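Local coordinates for periplasmic cell division protein (SufI) (Aquifex aeolicus, PDB 6SYY) that is a copper-containing multicopper oxidase of a hyperthermophile, probably coupling oxidation of its substrates to reduction of dioxygen, at residues Thr166-Ile178 with Ile204-Tyr218. Numbering follows the deposited sequence.
Sequences TGYQVYYGLAGMI and IIQDKTFDSSGQLVY
Ile204 meets Met177 where the two strands lie near each other, Ile204 CG1 4.0 Å from Met177 CE, the methyl turned by a bend at chi3. The Lys208 side chain runs past the Tyr171 ring in the opposite direction, Lys208 CG 3.5 Å from Tyr171 CE1. The extended chain carries NZ to a water that also donates to Val170 O of helix 166-172. Tyr171 has CG anti to its own N (chi1 180°), which sends the ring off the helix between Lys208 and Tyr218. There Thr209 N donates to Tyr171 OH, 2.8 Å and nearly straight at 167°. Beyond the Asp211-Gly214 type I turn, Leu216 CB touches both Tyr171 and Tyr172. A second water joins Leu216 O to Tyr172 OH. Val217 O lies 2.7 Å from Tyr171 OH, a weak hydrogen bond whose proton may have another acceptor. Tyr218 CD1 lies over one face of the Tyr171 ring, 3.5 Å from Tyr171 CD2. The two ring planes meet at 34°. A leucine in place of Tyr171 would probably leave Thr209 N without its acceptor and Tyr218 with a less complete cover. Tyr218 OH is hydrogen-bonded to Glu513, which precedes the copper ligand His514 in sequence. The arrangement joins the helix of the first cupredoxin domain to the second in this multicopper oxidase fold.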
loop_
_atom_site.group_PDB
_atom_site.type_symbol
_atom_site.label_atom_id
_atom_site.label_comp_id
_atom_site.label_asym_id
_atom_site.label_seq_id
_atom_site.Cartn_x
_atom_site.Cartn_y
_atom_site.Cartn_z
ATOM N N THR A 166 13.426 -7.017 -0.374
ATOM C CA THR A 166 12.367 -6.023 -0.509
ATOM C C THR A 166 12.284 -5.135 0.726
ATOM O O THR A 166 12.121 -3.913 0.610
ATOM C CB THR A 166 11.029 -6.711 -0.781
ATOM O OG1 THR A 166 11.057 -7.321 -2.079
ATOM C CG2 THR A 166 9.885 -5.704 -0.727
ATOM N N GLY A 167 12.401 -5.723 1.917
ATOM C CA GLY A 167 12.407 -4.913 3.124
ATOM C C GLY A 167 13.542 -3.908 3.137
ATOM O O GLY A 167 13.365 -2.757 3.547
ATOM N N TYR A 168 14.720 -4.319 2.666
ATOM C CA TYR A 168 15.858 -3.408 2.644
ATOM C C TYR A 168 15.604 -2.233 1.707
ATOM O O TYR A 168 15.789 -1.069 2.085
ATOM C CB TYR A 168 17.128 -4.158 2.234
ATOM C CG TYR A 168 18.345 -3.262 2.127
ATOM C CD1 TYR A 168 18.634 -2.581 0.948
ATOM C CD2 TYR A 168 19.200 -3.095 3.204
ATOM C CE1 TYR A 168 19.735 -1.756 0.848
ATOM C CE2 TYR A 168 20.308 -2.275 3.111
ATOM C CZ TYR A 168 20.570 -1.605 1.931
ATOM O OH TYR A 168 21.674 -0.785 1.830
ATOM N N GLN A 169 15.188 -2.516 0.473
ATOM C CA GLN A 169 15.121 -1.457 -0.527
ATOM C C GLN A 169 13.959 -0.508 -0.262
ATOM O O GLN A 169 14.085 0.705 -0.465
ATOM C CB GLN A 169 15.032 -2.062 -1.926
ATOM C CG GLN A 169 16.291 -2.802 -2.341
ATOM C CD GLN A 169 16.391 -2.978 -3.839
ATOM O OE1 GLN A 169 15.434 -3.392 -4.494
ATOM N NE2 GLN A 169 17.550 -2.648 -4.394
ATOM N N VAL A 170 12.819 -1.032 0.192
ATOM C CA VAL A 170 11.709 -0.160 0.559
ATOM C C VAL A 170 12.118 0.745 1.711
ATOM O O VAL A 170 11.937 1.967 1.663
ATOM C CB VAL A 170 10.463 -0.991 0.907
ATOM C CG1 VAL A 170 9.369 -0.096 1.483
ATOM C CG2 VAL A 170 9.962 -1.726 -0.323
ATOM N N TYR A 171 12.708 0.156 2.753
ATOM C CA TYR A 171 13.112 0.930 3.920
ATOM C C TYR A 171 14.137 1.998 3.566
ATOM O O TYR A 171 14.130 3.082 4.160
ATOM C CB TYR A 171 13.666 0.000 4.995
ATOM C CG TYR A 171 14.117 0.718 6.244
ATOM C CD1 TYR A 171 13.191 1.214 7.151
ATOM C CD2 TYR A 171 15.468 0.897 6.520
ATOM C CE1 TYR A 171 13.595 1.875 8.294
ATOM C CE2 TYR A 171 15.882 1.551 7.671
ATOM C CZ TYR A 171 14.938 2.037 8.555
ATOM O OH TYR A 171 15.328 2.691 9.704
ATOM N N TYR A 172 15.020 1.725 2.608
ATOM C CA TYR A 172 16.028 2.716 2.259
ATOM C C TYR A 172 15.530 3.752 1.259
ATOM O O TYR A 172 16.269 4.695 0.954
ATOM C CB TYR A 172 17.298 2.028 1.742
ATOM C CG TYR A 172 18.274 1.774 2.864
ATOM C CD1 TYR A 172 18.231 0.595 3.597
ATOM C CD2 TYR A 172 19.207 2.733 3.225
ATOM C CE1 TYR A 172 19.107 0.373 4.646
ATOM C CE2 TYR A 172 20.089 2.520 4.270
ATOM C CZ TYR A 172 20.034 1.337 4.974
ATOM O OH TYR A 172 20.906 1.119 6.013
ATOM N N GLY A 173 14.306 3.621 0.751
ATOM C CA GLY A 173 13.716 4.741 0.047
ATOM C C GLY A 173 12.946 4.452 -1.226
ATOM O O GLY A 173 12.314 5.357 -1.775
ATOM N N LEU A 174 12.983 3.215 -1.716
ATOM C CA LEU A 174 12.263 2.876 -2.943
ATOM C C LEU A 174 10.802 2.631 -2.583
ATOM O O LEU A 174 10.402 1.524 -2.222
ATOM C CB LEU A 174 12.892 1.672 -3.633
ATOM C CG LEU A 174 14.335 1.855 -4.098
ATOM C CD1 LEU A 174 14.827 0.623 -4.862
ATOM C CD2 LEU A 174 14.462 3.119 -4.938
ATOM N N ALA A 175 10.001 3.693 -2.667
ATOM C CA ALA A 175 8.572 3.628 -2.393
ATOM C C ALA A 175 7.918 4.876 -2.962
ATOM O O ALA A 175 8.430 5.986 -2.792
ATOM C CB ALA A 175 8.273 3.515 -0.889
ATOM N N GLY A 176 6.788 4.687 -3.632
ATOM C CA GLY A 176 6.069 5.803 -4.212
ATOM C C GLY A 176 4.599 5.481 -4.345
ATOM O O GLY A 176 4.188 4.314 -4.333
ATOM N N MET A 177 3.809 6.542 -4.483
ATOM C CA MET A 177 2.365 6.449 -4.622
ATOM C C MET A 177 1.958 6.620 -6.082
ATOM O O MET A 177 2.578 7.383 -6.829
ATOM C CB MET A 177 1.670 7.507 -3.757
ATOM C CG MET A 177 0.167 7.619 -3.974
ATOM S SD MET A 177 -0.640 8.836 -2.907
ATOM C CE MET A 177 -0.450 8.076 -1.293
ATOM N N ILE A 178 0.913 5.892 -6.474
ATOM C CA ILE A 178 0.263 6.020 -7.772
ATOM C C ILE A 178 -1.173 6.471 -7.538
ATOM O O ILE A 178 -1.850 5.962 -6.637
ATOM C CB ILE A 178 0.296 4.686 -8.548
ATOM C CG1 ILE A 178 1.737 4.276 -8.856
ATOM C CG2 ILE A 178 -0.535 4.770 -9.827
ATOM C CD1 ILE A 178 1.854 2.892 -9.459
ATOM N N ILE A 204 2.026 9.252 3.073
ATOM C CA ILE A 204 2.795 8.016 3.043
ATOM C C ILE A 204 3.450 7.880 4.415
ATOM O O ILE A 204 4.464 8.521 4.700
ATOM C CB ILE A 204 3.818 8.016 1.907
ATOM C CG1 ILE A 204 3.093 8.158 0.562
ATOM C CG2 ILE A 204 4.672 6.751 1.954
ATOM C CD1 ILE A 204 3.939 8.742 -0.546
ATOM N N ILE A 205 2.858 7.054 5.274
ATOM C CA ILE A 205 3.297 6.936 6.661
ATOM C C ILE A 205 4.318 5.813 6.775
ATOM O O ILE A 205 4.070 4.677 6.351
ATOM C CB ILE A 205 2.104 6.699 7.599
ATOM C CG1 ILE A 205 1.042 7.777 7.382
ATOM C CG2 ILE A 205 2.567 6.695 9.049
ATOM C CD1 ILE A 205 -0.151 7.643 8.300
ATOM N N GLN A 206 5.471 6.135 7.353
ATOM C CA GLN A 206 6.578 5.203 7.482
ATOM C C GLN A 206 7.264 5.440 8.817
ATOM O O GLN A 206 7.346 6.575 9.292
ATOM C CB GLN A 206 7.592 5.380 6.348
ATOM C CG GLN A 206 7.022 5.233 4.950
ATOM C CD GLN A 206 8.091 5.381 3.891
ATOM O OE1 GLN A 206 8.461 4.413 3.225
ATOM N NE2 GLN A 206 8.605 6.595 3.737
ATOM N N ASP A 207 7.754 4.367 9.425
ATOM C CA ASP A 207 8.587 4.484 10.610
ATOM C C ASP A 207 10.011 4.091 10.253
ATOM O O ASP A 207 10.233 3.121 9.519
ATOM C CB ASP A 207 8.057 3.634 11.774
ATOM C CG ASP A 207 7.927 2.166 11.426
ATOM O OD1 ASP A 207 7.683 1.843 10.246
ATOM O OD2 ASP A 207 8.054 1.331 12.347
ATOM N N LYS A 208 10.972 4.873 10.742
ATOM C CA LYS A 208 12.383 4.656 10.451
ATOM C C LYS A 208 13.210 4.992 11.686
ATOM O O LYS A 208 12.743 5.658 12.614
ATOM C CB LYS A 208 12.845 5.489 9.239
ATOM C CG LYS A 208 12.210 5.040 7.929
ATOM C CD LYS A 208 12.809 5.689 6.685
ATOM C CE LYS A 208 12.142 5.111 5.433
ATOM N NZ LYS A 208 12.468 5.856 4.194
ATOM N N THR A 209 14.451 4.512 11.687
ATOM C CA THR A 209 15.381 4.717 12.788
ATOM C C THR A 209 16.659 5.344 12.252
ATOM O O THR A 209 17.214 4.869 11.253
ATOM C CB THR A 209 15.690 3.392 13.489
ATOM O OG1 THR A 209 14.475 2.832 14.005
ATOM C CG2 THR A 209 16.666 3.607 14.628
ATOM N N PHE A 210 17.124 6.402 12.917
ATOM C CA PHE A 210 18.307 7.151 12.512
ATOM C C PHE A 210 19.376 7.069 13.591
ATOM O O PHE A 210 19.066 7.114 14.786
ATOM C CB PHE A 210 17.974 8.623 12.260
ATOM C CG PHE A 210 16.949 8.840 11.193
ATOM C CD1 PHE A 210 17.336 9.113 9.893
ATOM C CD2 PHE A 210 15.595 8.778 11.491
ATOM C CE1 PHE A 210 16.398 9.321 8.906
ATOM C CE2 PHE A 210 14.648 8.980 10.506
ATOM C CZ PHE A 210 15.053 9.255 9.209
ATOM N N ASP A 211 20.635 6.966 13.170
ATOM C CA ASP A 211 21.750 7.028 14.107
ATOM C C ASP A 211 22.094 8.496 14.377
ATOM O O ASP A 211 21.384 9.412 13.957
ATOM C CB ASP A 211 22.944 6.232 13.582
ATOM C CG ASP A 211 23.554 6.835 12.323
ATOM O OD1 ASP A 211 22.912 7.701 11.695
ATOM O OD2 ASP A 211 24.683 6.440 11.963
ATOM N N SER A 212 23.205 8.734 15.079
ATOM C CA SER A 212 23.572 10.097 15.454
ATOM C C SER A 212 23.840 10.970 14.234
ATOM O O SER A 212 23.547 12.172 14.254
ATOM C CB SER A 212 24.800 10.078 16.364
ATOM O OG SER A 212 24.579 9.284 17.516
ATOM N N SER A 213 24.382 10.389 13.167
ATOM C CA SER A 213 24.801 11.135 11.989
ATOM C C SER A 213 23.700 11.280 10.944
ATOM O O SER A 213 23.970 11.779 9.848
ATOM C CB SER A 213 26.018 10.460 11.355
ATOM O OG SER A 213 25.678 9.175 10.862
ATOM N N GLY A 214 22.479 10.848 11.245
ATOM C CA GLY A 214 21.397 10.949 10.289
ATOM C C GLY A 214 21.305 9.824 9.280
ATOM O O GLY A 214 20.528 9.932 8.325
ATOM N N GLN A 215 22.070 8.752 9.453
ATOM C CA GLN A 215 21.974 7.601 8.570
ATOM C C GLN A 215 20.924 6.626 9.087
ATOM O O GLN A 215 20.664 6.538 10.291
ATOM C CB GLN A 215 23.330 6.901 8.435
ATOM C CG GLN A 215 24.419 7.777 7.826
ATOM C CD GLN A 215 24.030 8.357 6.471
ATOM O OE1 GLN A 215 23.234 7.775 5.730
ATOM N NE2 GLN A 215 24.595 9.513 6.144
ATOM N N LEU A 216 20.312 5.899 8.157
ATOM C CA LEU A 216 19.259 4.960 8.517
ATOM C C LEU A 216 19.847 3.715 9.161
ATOM O O LEU A 216 20.940 3.263 8.808
ATOM C CB LEU A 216 18.440 4.574 7.287
ATOM C CG LEU A 216 17.582 5.701 6.707
ATOM C CD1 LEU A 216 17.063 5.329 5.330
ATOM C CD2 LEU A 216 16.430 6.032 7.645
ATOM N N VAL A 217 19.110 3.169 10.122
ATOM C CA VAL A 217 19.480 1.943 10.812
ATOM C C VAL A 217 18.430 0.892 10.479
ATOM O O VAL A 217 17.241 1.080 10.768
ATOM C CB VAL A 217 19.586 2.161 12.328
ATOM C CG1 VAL A 217 20.086 0.903 13.012
ATOM C CG2 VAL A 217 20.494 3.351 12.626
ATOM N N TYR A 218 18.862 -0.205 9.864
ATOM C CA TYR A 218 17.969 -1.298 9.482
ATOM C C TYR A 218 18.448 -2.560 10.187
ATOM O O TYR A 218 19.334 -3.260 9.692
ATOM C CB TYR A 218 17.931 -1.489 7.965
ATOM C CG TYR A 218 16.946 -2.550 7.516
ATOM C CD1 TYR A 218 15.579 -2.383 7.711
ATOM C CD2 TYR A 218 17.380 -3.715 6.898
ATOM C CE1 TYR A 218 14.672 -3.350 7.306
ATOM C CE2 TYR A 218 16.477 -4.688 6.487
ATOM C CZ TYR A 218 15.124 -4.498 6.693
ATOM O OH TYR A 218 14.220 -5.459 6.291
HETATM O O HOH W 1 10.838 4.413 2.379
HETATM O O HOH W 2 22.280 3.457 6.211
#